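Local coordinates for phosphoserine aminotransferase (Bacillus circulans, PDB 2C0R), which catalyses the reversible, pyridoxal-phosphate-dependent interconversion of 3-phosphohydroxypyruvate and phosphoserine in serine biosynthesis, and an analogous transamination in pyridoxine biosynthesis, at residues A56-L61 with V204-V209; V119-E124 with T130-Q135; S176-R181 with V191-Q196; F302-E307 with K311-A316; V323-H328 with L334-Y339. The protein carries 1 engineered substitution. All coordinates share one frame; numbering follows the deposited sequence.

Contact 1 (A56-L61 with V204-V209); sequences ARLLAL and VTVVIV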
# COMPACT_ATOMS: atom_id res chain seq x y z
N ALA A 56 -1.19 -6.33 18.60
CA ALA A 56 -1.01 -6.52 20.01
C ALA A 56 0.13 -5.67 20.55
O ALA A 56 0.02 -5.09 21.64
CB ALA A 56 -0.70 -7.98 20.37
N ARG A 57 1.24 -5.58 19.83
CA ARG A 57 2.33 -4.74 20.37
C ARG A 57 1.98 -3.27 20.36
O ARG A 57 2.37 -2.52 21.25
CB ARG A 57 3.53 -4.93 19.45
CG ARG A 57 4.22 -6.24 19.62
CD ARG A 57 5.48 -6.30 18.78
NE ARG A 57 6.18 -7.56 18.87
CZ ARG A 57 6.50 -8.29 19.90
NH1 ARG A 57 6.16 -7.94 21.14
NH2 ARG A 57 7.18 -9.42 19.77
N LEU A 58 1.25 -2.82 19.36
CA LEU A 58 0.84 -1.40 19.33
C LEU A 58 -0.10 -1.11 20.48
O LEU A 58 0.09 -0.14 21.19
CB LEU A 58 0.19 -1.12 17.99
CG LEU A 58 -0.30 0.26 17.60
CD1 LEU A 58 0.40 1.46 18.16
CD2 LEU A 58 -0.23 0.31 16.04
N LEU A 59 -1.12 -1.93 20.71
CA LEU A 59 -2.01 -1.71 21.85
C LEU A 59 -1.22 -1.75 23.16
O LEU A 59 -1.51 -0.92 24.05
CB LEU A 59 -3.16 -2.72 21.88
CG LEU A 59 -4.18 -2.47 20.75
CD1 LEU A 59 -5.17 -3.63 20.74
CD2 LEU A 59 -4.94 -1.19 20.93
N ALA A 60 -0.28 -2.66 23.28
CA ALA A 60 0.49 -2.71 24.52
C ALA A 60 1.30 -1.40 24.70
O ALA A 60 1.40 -0.91 25.84
CB ALA A 60 1.38 -3.94 24.57
N LEU A 61 1.88 -0.87 23.65
CA LEU A 61 2.63 0.38 23.84
C LEU A 61 1.74 1.46 24.40
O LEU A 61 2.22 2.36 25.09
CB LEU A 61 3.25 0.80 22.49
CG LEU A 61 4.54 0.02 22.12
CD1 LEU A 61 4.88 0.28 20.65
CD2 LEU A 61 5.73 0.39 23.01
N VAL A 204 1.55 1.47 4.40
CA VAL A 204 0.60 1.00 5.38
C VAL A 204 0.09 2.24 6.17
O VAL A 204 0.90 3.09 6.55
CB VAL A 204 1.19 0.08 6.46
CG1 VAL A 204 0.05 -0.68 7.15
CG2 VAL A 204 2.24 -0.85 5.90
N THR A 205 -1.19 2.30 6.39
CA THR A 205 -1.76 3.30 7.30
C THR A 205 -2.30 2.54 8.49
O THR A 205 -3.07 1.56 8.34
CB THR A 205 -2.87 4.06 6.55
OG1 THR A 205 -2.29 4.63 5.37
CG2 THR A 205 -3.41 5.21 7.40
N VAL A 206 -1.92 2.98 9.67
CA VAL A 206 -2.43 2.40 10.91
C VAL A 206 -3.66 3.18 11.32
O VAL A 206 -3.58 4.40 11.38
CB VAL A 206 -1.37 2.52 12.01
CG1 VAL A 206 -1.97 2.08 13.34
CG2 VAL A 206 -0.17 1.69 11.61
N VAL A 207 -4.76 2.47 11.50
CA VAL A 207 -6.01 3.09 11.93
C VAL A 207 -6.48 2.38 13.19
O VAL A 207 -6.67 1.16 13.16
CB VAL A 207 -7.08 3.01 10.84
CG1 VAL A 207 -8.41 3.59 11.32
CG2 VAL A 207 -6.61 3.70 9.59
N ILE A 208 -6.57 3.10 14.29
CA ILE A 208 -6.97 2.48 15.55
C ILE A 208 -8.34 3.03 15.88
O ILE A 208 -8.45 4.25 16.02
CB ILE A 208 -5.98 2.81 16.67
CG1 ILE A 208 -4.51 2.55 16.25
CG2 ILE A 208 -6.33 2.05 17.93
CD1 ILE A 208 -3.52 2.85 17.36
N VAL A 209 -9.34 2.18 15.96
CA VAL A 209 -10.71 2.63 16.00
C VAL A 209 -11.44 1.95 17.14
O VAL A 209 -11.28 0.78 17.45
CB VAL A 209 -11.37 2.37 14.63
CG1 VAL A 209 -11.49 0.86 14.33
CG2 VAL A 209 -12.68 3.11 14.58

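Contact 2 (V119-E124 with T130-Q135); sequences VAASSE and TLPKLQ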
# COMPACT_ATOMS: atom_id res chain seq x y z
N VAL A 119 -16.03 24.42 10.77
CA VAL A 119 -14.71 24.70 11.33
C VAL A 119 -14.90 24.98 12.83
O VAL A 119 -15.49 26.02 13.21
CB VAL A 119 -14.05 25.87 10.59
CG1 VAL A 119 -12.80 26.37 11.32
CG2 VAL A 119 -13.70 25.46 9.15
N ALA A 120 -14.44 24.12 13.70
CA ALA A 120 -14.64 24.11 15.14
C ALA A 120 -13.65 25.03 15.83
O ALA A 120 -13.86 25.53 16.94
CB ALA A 120 -14.59 22.70 15.74
N ALA A 121 -12.54 25.30 15.14
CA ALA A 121 -11.52 26.24 15.62
C ALA A 121 -10.48 26.34 14.49
O ALA A 121 -10.38 25.43 13.69
CB ALA A 121 -10.86 25.82 16.91
N SER A 122 -9.76 27.46 14.50
CA SER A 122 -8.82 27.71 13.42
C SER A 122 -7.68 28.60 13.87
O SER A 122 -7.94 29.55 14.59
CB SER A 122 -9.52 28.39 12.22
OG SER A 122 -8.57 28.68 11.18
N SER A 123 -6.49 28.31 13.44
CA SER A 123 -5.34 29.19 13.67
C SER A 123 -4.92 29.89 12.39
O SER A 123 -3.83 30.47 12.34
CB SER A 123 -4.20 28.39 14.27
OG SER A 123 -3.94 27.28 13.40
N GLU A 124 -5.80 29.93 11.39
CA GLU A 124 -5.50 30.61 10.15
C GLU A 124 -5.12 32.07 10.31
O GLU A 124 -4.22 32.59 9.64
CB GLU A 124 -6.74 30.50 9.25
CG GLU A 124 -6.38 30.70 7.78
CD GLU A 124 -7.60 30.82 6.90
OE1 GLU A 124 -8.72 30.50 7.36
OE2 GLU A 124 -7.45 31.24 5.72
N THR A 130 -0.07 29.96 15.80
CA THR A 130 -0.53 29.84 17.17
C THR A 130 -1.65 28.80 17.22
O THR A 130 -2.74 29.10 16.73
CB THR A 130 -1.08 31.18 17.69
OG1 THR A 130 -0.05 32.15 17.52
CG2 THR A 130 -1.47 31.11 19.16
N LEU A 131 -1.39 27.63 17.79
CA LEU A 131 -2.47 26.65 17.79
C LEU A 131 -3.67 27.18 18.56
O LEU A 131 -3.54 27.96 19.50
CB LEU A 131 -2.01 25.37 18.47
CG LEU A 131 -1.04 24.55 17.63
CD1 LEU A 131 -0.27 23.57 18.51
CD2 LEU A 131 -1.82 23.89 16.52
N PRO A 132 -4.85 26.76 18.18
CA PRO A 132 -6.03 27.10 18.96
C PRO A 132 -5.88 26.47 20.33
O PRO A 132 -5.47 25.33 20.49
CB PRO A 132 -7.19 26.46 18.23
CG PRO A 132 -6.61 25.69 17.10
CD PRO A 132 -5.13 25.90 17.01
N LYS A 133 -6.24 27.25 21.34
CA LYS A 133 -6.40 26.66 22.66
C LYS A 133 -7.58 25.70 22.67
O LYS A 133 -8.55 25.86 21.90
CB LYS A 133 -6.65 27.76 23.69
CG LYS A 133 -5.53 28.77 23.80
CD LYS A 133 -5.88 29.91 24.76
CE LYS A 133 -4.72 30.86 25.02
NZ LYS A 133 -4.84 31.67 26.26
N LEU A 134 -7.54 24.72 23.57
CA LEU A 134 -8.63 23.72 23.57
C LEU A 134 -9.99 24.37 23.82
O LEU A 134 -11.02 23.90 23.29
CB LEU A 134 -8.30 22.61 24.57
CG LEU A 134 -7.13 21.69 24.22
CD1 LEU A 134 -7.14 20.43 25.06
CD2 LEU A 134 -7.11 21.32 22.74
N GLN A 135 -10.01 25.47 24.58
CA GLN A 135 -11.21 26.23 24.96
C GLN A 135 -11.88 26.87 23.75
O GLN A 135 -13.07 27.17 23.76
CB GLN A 135 -10.82 27.32 25.96

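Contact 3 (S176-R181 with V191-Q196); sequences SDILSR and VYAGAQ. With PLP (pyridoxal-5'-phosphate), chain C.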
# COMPACT_ATOMS: atom_id res chain seq x y z
N SER A 176 2.29 12.25 11.77
CA SER A 176 3.67 12.63 12.02
C SER A 176 4.05 12.60 13.49
O SER A 176 5.18 13.01 13.79
CB SER A 176 3.95 13.95 11.34
OG SER A 176 3.00 14.93 11.70
N ASP A 177 3.22 12.07 14.39
CA ASP A 177 3.70 11.97 15.78
C ASP A 177 3.17 10.72 16.49
O ASP A 177 3.38 10.53 17.69
CB ASP A 177 3.44 13.22 16.61
CG ASP A 177 2.00 13.43 17.05
OD1 ASP A 177 1.13 12.60 16.77
OD2 ASP A 177 1.78 14.48 17.70
N ILE A 178 2.49 9.78 15.79
CA ILE A 178 1.96 8.63 16.51
C ILE A 178 3.07 7.81 17.11
O ILE A 178 4.11 7.54 16.48
CB ILE A 178 1.08 7.77 15.58
CG1 ILE A 178 0.13 6.91 16.43
CG2 ILE A 178 1.92 6.98 14.62
CD1 ILE A 178 -0.89 6.16 15.61
N LEU A 179 2.87 7.37 18.33
CA LEU A 179 3.86 6.62 19.12
C LEU A 179 5.18 7.37 19.29
O LEU A 179 6.23 6.76 19.45
CB LEU A 179 4.10 5.21 18.55
CG LEU A 179 2.87 4.39 18.23
CD1 LEU A 179 3.31 2.96 17.84
CD2 LEU A 179 1.87 4.33 19.39
N SER A 180 5.07 8.71 19.36
CA SER A 180 6.19 9.53 19.80
C SER A 180 6.04 9.92 21.27
O SER A 180 6.99 10.44 21.87
CB SER A 180 6.29 10.82 18.99
OG SER A 180 5.18 11.65 19.18
N ARG A 181 4.87 9.65 21.83
CA ARG A 181 4.56 10.17 23.15
C ARG A 181 3.37 9.41 23.70
O ARG A 181 2.54 8.99 22.91
CB ARG A 181 4.25 11.69 23.12
CG ARG A 181 3.23 12.13 22.09
CD ARG A 181 2.40 13.36 22.43
NE ARG A 181 1.61 13.70 21.22
CZ ARG A 181 1.17 14.94 21.00
NH1 ARG A 181 0.47 15.25 19.90
NH2 ARG A 181 1.44 15.89 21.92
N VAL A 191 -7.89 7.07 15.69
CA VAL A 191 -6.63 7.73 15.40
C VAL A 191 -6.01 7.05 14.19
O VAL A 191 -6.14 5.83 13.98
CB VAL A 191 -5.60 7.72 16.54
CG1 VAL A 191 -6.20 8.37 17.80
CG2 VAL A 191 -5.14 6.35 16.92
N TYR A 192 -5.33 7.83 13.35
CA TYR A 192 -4.74 7.21 12.16
C TYR A 192 -3.39 7.85 11.85
O TYR A 192 -3.08 8.99 12.27
CB TYR A 192 -5.64 7.34 10.96
CG TYR A 192 -5.97 8.70 10.45
CD1 TYR A 192 -5.39 9.20 9.30
CD2 TYR A 192 -6.91 9.49 11.12
CE1 TYR A 192 -5.67 10.46 8.78
CE2 TYR A 192 -7.21 10.72 10.59
CZ TYR A 192 -6.61 11.22 9.45
OH TYR A 192 -6.94 12.42 8.91
N ALA A 193 -2.59 7.10 11.10
CA ALA A 193 -1.25 7.57 10.76
C ALA A 193 -0.75 6.81 9.54
O ALA A 193 -0.70 5.57 9.58
CB ALA A 193 -0.25 7.31 11.86
N GLY A 194 -0.31 7.50 8.51
CA GLY A 194 0.54 6.84 7.53
C GLY A 194 1.77 6.37 8.28
O GLY A 194 2.34 7.10 9.08
N ALA A 195 2.19 5.13 8.05
CA ALA A 195 3.28 4.62 8.86
C ALA A 195 4.64 5.25 8.56
O ALA A 195 5.51 5.17 9.41
CB ALA A 195 3.44 3.11 8.66
N GLN A 196 4.80 5.84 7.40
CA GLN A 196 6.11 6.23 6.90
C GLN A 196 6.71 7.46 7.57
O GLN A 196 7.85 7.80 7.24
CB GLN A 196 6.02 6.50 5.41
CG GLN A 196 5.22 7.72 4.97
CD GLN A 196 3.72 7.48 4.85
OE1 GLN A 196 3.16 6.43 5.25
NE2 GLN A 196 3.08 8.51 4.27
N1 PLP C . -1.35 13.86 7.50
C2 PLP C . -0.15 14.26 8.01
C2A PLP C . -0.17 14.95 9.37
C3 PLP C . 1.01 14.02 7.33
O3 PLP C . 2.22 14.35 7.86
C4 PLP C . 0.95 13.31 6.15
C4A PLP C . 2.25 13.03 5.38
C5 PLP C . -0.28 12.99 5.61
C6 PLP C . -1.42 13.18 6.31
C5A PLP C . -0.38 12.35 4.22
O4P PLP C . 0.03 10.99 4.28
P PLP C . 0.03 10.05 2.99
O1P PLP C . 0.34 8.68 3.51
O2P PLP C . 1.13 10.62 2.11
O3P PLP C . -1.31 10.18 2.37

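Contact 4 (F302-E307 with K311-A316); sequences FRLASE and KEFVKA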
# COMPACT_ATOMS: atom_id res chain seq x y z
N PHE A 302 11.98 26.42 10.71
CA PHE A 302 12.66 27.69 10.99
C PHE A 302 13.05 28.36 9.67
O PHE A 302 13.03 27.76 8.60
CB PHE A 302 13.86 27.49 11.92
CG PHE A 302 14.94 26.53 11.44
CD1 PHE A 302 16.14 27.06 11.01
CD2 PHE A 302 14.76 25.17 11.42
CE1 PHE A 302 17.16 26.22 10.59
CE2 PHE A 302 15.78 24.32 11.00
CZ PHE A 302 16.99 24.86 10.58
N ARG A 303 13.39 29.67 9.82
CA ARG A 303 13.67 30.46 8.66
C ARG A 303 14.97 31.24 8.87
O ARG A 303 15.35 31.52 10.01
CB ARG A 303 12.61 31.52 8.39
CG ARG A 303 11.17 31.17 8.37
CD ARG A 303 10.37 32.43 8.07
NE ARG A 303 9.03 32.15 7.62
CZ ARG A 303 8.45 31.40 6.71
NH1 ARG A 303 9.11 30.60 5.87
NH2 ARG A 303 7.12 31.43 6.61
N LEU A 304 15.58 31.59 7.74
CA LEU A 304 16.68 32.56 7.77
C LEU A 304 16.17 33.88 7.19
O LEU A 304 14.98 34.00 6.94
CB LEU A 304 17.86 32.04 6.96
CG LEU A 304 18.67 30.92 7.61
CD1 LEU A 304 17.88 29.65 7.78
CD2 LEU A 304 19.88 30.68 6.71
N ALA A 305 17.04 34.86 6.98
CA ALA A 305 16.62 36.23 6.67
C ALA A 305 16.09 36.32 5.26
O ALA A 305 15.31 37.23 4.94
CB ALA A 305 17.79 37.17 6.85
N SER A 306 16.50 35.38 4.42
CA SER A 306 16.07 35.45 3.03
C SER A 306 15.96 34.06 2.42
O SER A 306 16.57 33.11 2.90
CB SER A 306 17.06 36.25 2.17
OG SER A 306 18.25 35.51 2.02
N GLU A 307 15.19 34.01 1.33
CA GLU A 307 15.10 32.73 0.66
C GLU A 307 16.42 32.30 0.06
O GLU A 307 16.70 31.10 -0.07
CB GLU A 307 14.05 32.84 -0.44
CG GLU A 307 12.73 32.21 -0.04
CD GLU A 307 11.80 32.08 -1.24
OE1 GLU A 307 10.94 32.97 -1.38
OE2 GLU A 307 11.96 31.10 -2.00
N LYS A 311 18.29 28.80 0.60
CA LYS A 311 18.83 27.93 -0.44
C LYS A 311 20.29 27.60 -0.19
O LYS A 311 20.77 26.47 -0.37
CB LYS A 311 18.65 28.64 -1.79
CG LYS A 311 19.83 28.51 -2.71
CD LYS A 311 20.79 29.70 -2.68
CE LYS A 311 22.10 29.24 -3.32
NZ LYS A 311 22.33 27.80 -2.99
N GLU A 312 21.06 28.60 0.24
CA GLU A 312 22.48 28.42 0.51
C GLU A 312 22.68 27.44 1.65
O GLU A 312 23.54 26.56 1.58
CB GLU A 312 23.13 29.77 0.84
CG GLU A 312 24.62 29.63 1.07
CD GLU A 312 25.36 29.58 -0.26
OE1 GLU A 312 24.73 29.82 -1.31
OE2 GLU A 312 26.57 29.30 -0.24
N PHE A 313 21.90 27.57 2.72
CA PHE A 313 22.01 26.68 3.87
C PHE A 313 21.76 25.26 3.38
O PHE A 313 22.44 24.32 3.76
CB PHE A 313 20.99 27.10 4.90
CG PHE A 313 20.84 26.23 6.13
CD1 PHE A 313 21.44 26.65 7.30
CD2 PHE A 313 20.07 25.08 6.16
CE1 PHE A 313 21.35 25.92 8.46
CE2 PHE A 313 20.01 24.31 7.29
CZ PHE A 313 20.63 24.73 8.46
N VAL A 314 20.71 25.05 2.59
CA VAL A 314 20.34 23.66 2.18
C VAL A 314 21.47 23.05 1.40
O VAL A 314 21.93 21.92 1.59
CB VAL A 314 19.03 23.69 1.36
CG1 VAL A 314 18.83 22.38 0.60
CG2 VAL A 314 17.81 23.99 2.23
N LYS A 315 21.97 23.87 0.47
CA LYS A 315 22.98 23.35 -0.45
C LYS A 315 24.21 23.01 0.35
O LYS A 315 24.82 21.93 0.19
CB LYS A 315 23.24 24.39 -1.53
N ALA A 316 24.61 23.91 1.25
CA ALA A 316 25.78 23.60 2.05
C ALA A 316 25.52 22.40 2.93
O ALA A 316 26.39 21.57 3.14
CB ALA A 316 26.10 24.86 2.85

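Contact 5 (V323-H328 with L334-Y339); sequences VGLKGH and LRASIY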
# COMPACT_ATOMS: atom_id res chain seq x y z
N VAL A 323 20.27 15.43 4.74
CA VAL A 323 19.23 15.16 3.77
C VAL A 323 17.90 15.70 4.28
O VAL A 323 17.54 15.45 5.45
CB VAL A 323 19.14 13.62 3.54
CG1 VAL A 323 17.99 13.28 2.63
CG2 VAL A 323 20.51 13.17 3.01
N GLY A 324 17.17 16.41 3.42
CA GLY A 324 15.75 16.72 3.70
C GLY A 324 15.47 17.97 4.48
O GLY A 324 14.30 18.17 4.89
N LEU A 325 16.42 18.87 4.70
CA LEU A 325 16.17 20.04 5.55
C LEU A 325 15.40 21.15 4.85
O LEU A 325 14.90 22.05 5.52
CB LEU A 325 17.51 20.63 6.07
CG LEU A 325 18.24 19.73 7.05
CD1 LEU A 325 19.64 20.21 7.32
CD2 LEU A 325 17.46 19.59 8.35
N LYS A 326 15.32 21.20 3.53
CA LYS A 326 14.53 22.24 2.85
C LYS A 326 13.06 22.14 3.27
O LYS A 326 12.55 21.01 3.22
CB LYS A 326 14.64 22.04 1.35
CG LYS A 326 14.14 23.16 0.46
CD LYS A 326 14.30 22.81 -1.01
CE LYS A 326 13.59 23.79 -1.94
NZ LYS A 326 14.51 24.43 -2.90
N GLY A 327 12.42 23.24 3.65
CA GLY A 327 11.02 23.25 4.11
C GLY A 327 10.12 22.77 2.99
O GLY A 327 10.58 22.79 1.86
N HIS A 328 8.90 22.36 3.30
CA HIS A 328 8.03 21.95 2.18
C HIS A 328 7.79 23.08 1.22
O HIS A 328 7.78 24.25 1.61
CB HIS A 328 6.74 21.51 2.88
CG HIS A 328 5.72 20.97 1.91
ND1 HIS A 328 4.82 21.74 1.21
CD2 HIS A 328 5.50 19.70 1.55
CE1 HIS A 328 4.08 20.95 0.45
NE2 HIS A 328 4.48 19.71 0.64
N LEU A 334 13.08 26.05 6.39
CA LEU A 334 13.74 24.81 6.69
C LEU A 334 12.87 24.03 7.66
O LEU A 334 12.02 24.58 8.38
CB LEU A 334 15.10 25.02 7.38
CG LEU A 334 16.19 25.75 6.59
CD1 LEU A 334 16.49 25.13 5.22
CD2 LEU A 334 15.84 27.22 6.39
N ARG A 335 13.09 22.72 7.61
CA ARG A 335 12.31 21.82 8.46
C ARG A 335 13.24 20.65 8.82
O ARG A 335 13.65 19.92 7.92
CB ARG A 335 11.08 21.29 7.75
CG ARG A 335 10.32 20.25 8.58
CD ARG A 335 8.96 19.92 7.95
NE ARG A 335 9.12 19.45 6.57
CZ ARG A 335 8.17 18.89 5.83
NH1 ARG A 335 6.94 18.68 6.32
NH2 ARG A 335 8.43 18.52 4.58
N ALA A 336 13.53 20.50 10.09
CA ALA A 336 14.28 19.38 10.61
C ALA A 336 13.26 18.39 11.18
O ALA A 336 12.70 18.68 12.22
CB ALA A 336 15.25 19.83 11.69
N SER A 337 13.08 17.29 10.46
CA SER A 337 12.16 16.25 10.94
C SER A 337 12.92 15.25 11.79
O SER A 337 13.97 14.76 11.34
CB SER A 337 11.49 15.60 9.73
OG SER A 337 10.71 16.56 9.02
N ILE A 338 12.40 15.05 13.00
CA ILE A 338 13.21 14.40 14.03
C ILE A 338 12.41 13.31 14.73
O ILE A 338 12.40 13.13 15.94
CB ILE A 338 13.78 15.42 15.02
CG1 ILE A 338 12.69 16.36 15.55
CG2 ILE A 338 14.93 16.20 14.39
CD1 ILE A 338 13.29 17.25 16.68
N TYR A 339 11.70 12.56 13.86
CA TYR A 339 10.93 11.41 14.28
C TYR A 339 11.72 10.46 15.15
O TYR A 339 12.94 10.58 15.22
CB TYR A 339 10.48 10.64 13.03
CG TYR A 339 9.69 11.52 12.10
CD1 TYR A 339 10.10 11.72 10.79
CD2 TYR A 339 8.53 12.14 12.52
CE1 TYR A 339 9.39 12.50 9.93
CE2 TYR A 339 7.79 12.94 11.66
CZ TYR A 339 8.24 13.13 10.39
OH TYR A 339 7.53 13.90 9.51
O HOH W 1 11.26 19.16 4.79

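Contact 1 (A56-L61 with V204-V209)
The helical turn that carries L58 faces the strand that carries V206 and I208 without touching it through the backbone: the CA of L58 lies 9.8 Å from the CA of V206 and 9.5 Å from the CA of I208. Residues 56-61 form the last turn and a half of helix 45-61, held by i to i+4 bonds such as A60 N to A56 O at 2.9 Å. Residues 205-209 run extended, and because side chains alternate along a strand, V206 and I208 project on the same side, toward the helix, with V207 between them on the other.

The contact is therefore a single leucine set against two strand residues. L58 has CG anti to the backbone N (chi1 -177°), which carries its branch straight off the helix to the strand. CD2 meets V206 CG1 tip to tip at 3.7 Å. The branch carbon CG faces I208 CD1 at 4.1 Å, again end against end, the isoleucine being fully extended at chi2. No hydrogen bond joins the segments, and only 138 Å² is buried, all of it hydrocarbon at the touching points.

This is helix-on-sheet packing in the large domain of a fold-type I enzyme. The other methyl of L58 leans on L179 of the loop before strand 190-194, while L59 packs on V70 of strand 68-73. Strand 205-210 itself is bonded along one edge to strand 68-73 and along the other to 190-194, and L61 completes the surroundings by resting on helix 242-257.

Contact 2 (V119-E124 with T130-Q135)
P132, S123 and A121 supply most of the 178 Å² buried where the end of strand 117-122 meets the loop that follows it. P132 lies across two residues of the strand end: its CB meets A121 CB at 4.0 Å, while its CD sits 3.8 Å from S123 CB. The proline ring thus reaches both residues. A121 and S123 each direct their side chains at it, while S122 between them points away, as alternation in an extended chain gives.

The hydroxyl of S123, placed by chi1 of 54° between the backbone N and the carbonyl carbon, remains 4.0 Å from P132 CD and has a weak hydrogen bond to M99 O on the neighbouring strand 94-99. S122 serves the turn: its OG accepts from E124 N at 3.0 Å with an N-H...O angle of 164°, an ST turn that bends the chain as the strand ends.

With no hydrogen bond between the segments, the contact depends on shape and apolar burial. The side chains meet through carbon, while polar links such as T130 OG1 to D291 and L131 N to S294 tie the loop to other parts of the chain.

Contact 3 (S176-R181 with V191-Q196)
I178 sets its side chain against A193 and V191 on one face of the mixed seven-stranded sheet typical of fold-type I aminotransferases, where the loop after strand 170-173 lies over strand 190-194. Chi1 of -159° puts CG1 of I178 anti to the backbone N and leaves CG2 between the N and the carbonyl carbon. Both branches consequently fall on A193: its CB is 3.5 Å from I178 CG2 and 4.0 Å from I178 CD1. The extended CD1 end also reaches V191 CG2, more loosely at 4.5 Å. A193 and V191 lie on the same face of the strand, while Y192 points to the other, toward helix 76-88.

The loop holds its own shape through a type II turn from D177 to S180, in which L179 adopts a left-handed backbone. D177 O is gripped twice, by S180 N and by S180 OG; the hydroxyl donates at 2.6 Å in the carbonyl plane, on a lone pair. At the other end of D177, OD2 forms a salt bridge with R181 NH1 at 2.7 Å, and S150 and Q158 hold the same carboxylate.

Both segments reach the cofactor. S176 OG is bonded to T153 OG1 and N151 ND2, which probably helps hold it beside the pyridine ring, with its CB 3.9 Å from O3 of PLP. Q196 directly precedes K197, the enzyme's Schiff-base lysine, and packs on T239 of the second subunit. Its chain bends at chi2 (-84°), turning the amide so that Q196 NE2 donates to phosphate oxygen O1P of PLP at 2.8 Å, nearly straight at 165°.

Contact 4 (F302-E307 with K311-A316)
F302 and L304, at the end of strand 299-303, meet F313 on helix 307-319, and these three buried residues make the tightly packed part of the contact. F313 has CG anti to the backbone N (chi1 174°), a torsion that swings its ring from the helix toward the strand. L304 CD2 lies 4.2 Å from F313 CB, the two side chains crossing at about a right angle. At the far end of its ring, F313 CZ comes to the edge of the F302 ring, close to its plane, with the two CZ atoms 4.2 Å apart. F353 and F357 of helix 344-361 add edge-to-face rings to F313, and L334 of the next strand also packs there.

The solvent side is looser and polar. E307 and K311 are joined through backbone, K311 N donating to E307 O at 2.9 Å and 163°; this is the first turn of the helix, whose N-cap residue S306 bonds through OG to L309 N. The lysine chain, bent at chi2 and chi4, turns away from the strand, and K311 NZ forms a salt bridge with E312 OE1 at 3.6 Å.

Apolar contacts thus probably set how the helix lies on the sheet, whereas the polar groups mainly define its start, and the salt bridge of K311 with E312 runs along the helix and not across the contact.

Contact 5 (V323-H328 with L334-Y339)
L325 O takes the backbone N of R335 where the loop 323-328 runs beside the outer strand, 334-337, of a three-stranded antiparallel sheet; K326 and L334 form an isolated beta bridge, with CA atoms 4.7 Å apart. Among backbone interactions, the one hydrogen bond is R335 N to L325 O, 2.8 Å long and fairly straight at 164°, the donor tilted 28° from the carbonyl plane. The same oxygen receives a CA-H...O contact from L334 CA at 3.2 Å, and L325 CA makes the reverse kind of contact with R335 O.

Apolar packing centres on L325, whose CD2 meets A336 CB at 4.0 Å; the same side chain also packs on L350 of helix 344-361. L334, on the same face of the strand as A336, sets CB and CD1 each 3.5 Å from L325 O.

R335 governs the polar part. Its chain bends at chi3 (56°), which turns the guanidinium toward the loop, where H328 CB lies over one face at 3.8 Å from R335 NH2; that nitrogen in turn approaches the edge of the histidine ring. R335 NH1 is bonded to the backbone O of T153, a residue of the cofactor site, and H328 ND1 to S330 OG. A water bridges strand and loop: it lies in the guanidinium plane, accepting from R335 NE at 2.8 Å, and K326 O is 2.7 Å from it as an acceptor.

Overall arrangement
From the N terminus, helix 45-61 opens contact 1, which closes only at strand 205-210 and so spans 142 residues. Within that span lie contacts 2 and 3, in series: contact 2 closes the short loop after strand 117-122 near one edge of the large sheet, and contact 3 closes the loop between strands 170-173 and 190-194 beside the cofactor. Contacts 1 and 3 share neighbouring strands. Contact 4 then closes the short turn from strand 299-303 into helix 307-319, and contact 5 the loop leading into strand 334-337. None cross. Y339 of contact 5 packs against S176 of contact 3, bringing the loop after strand 334-337 against the cofactor-side loop of the large sheet.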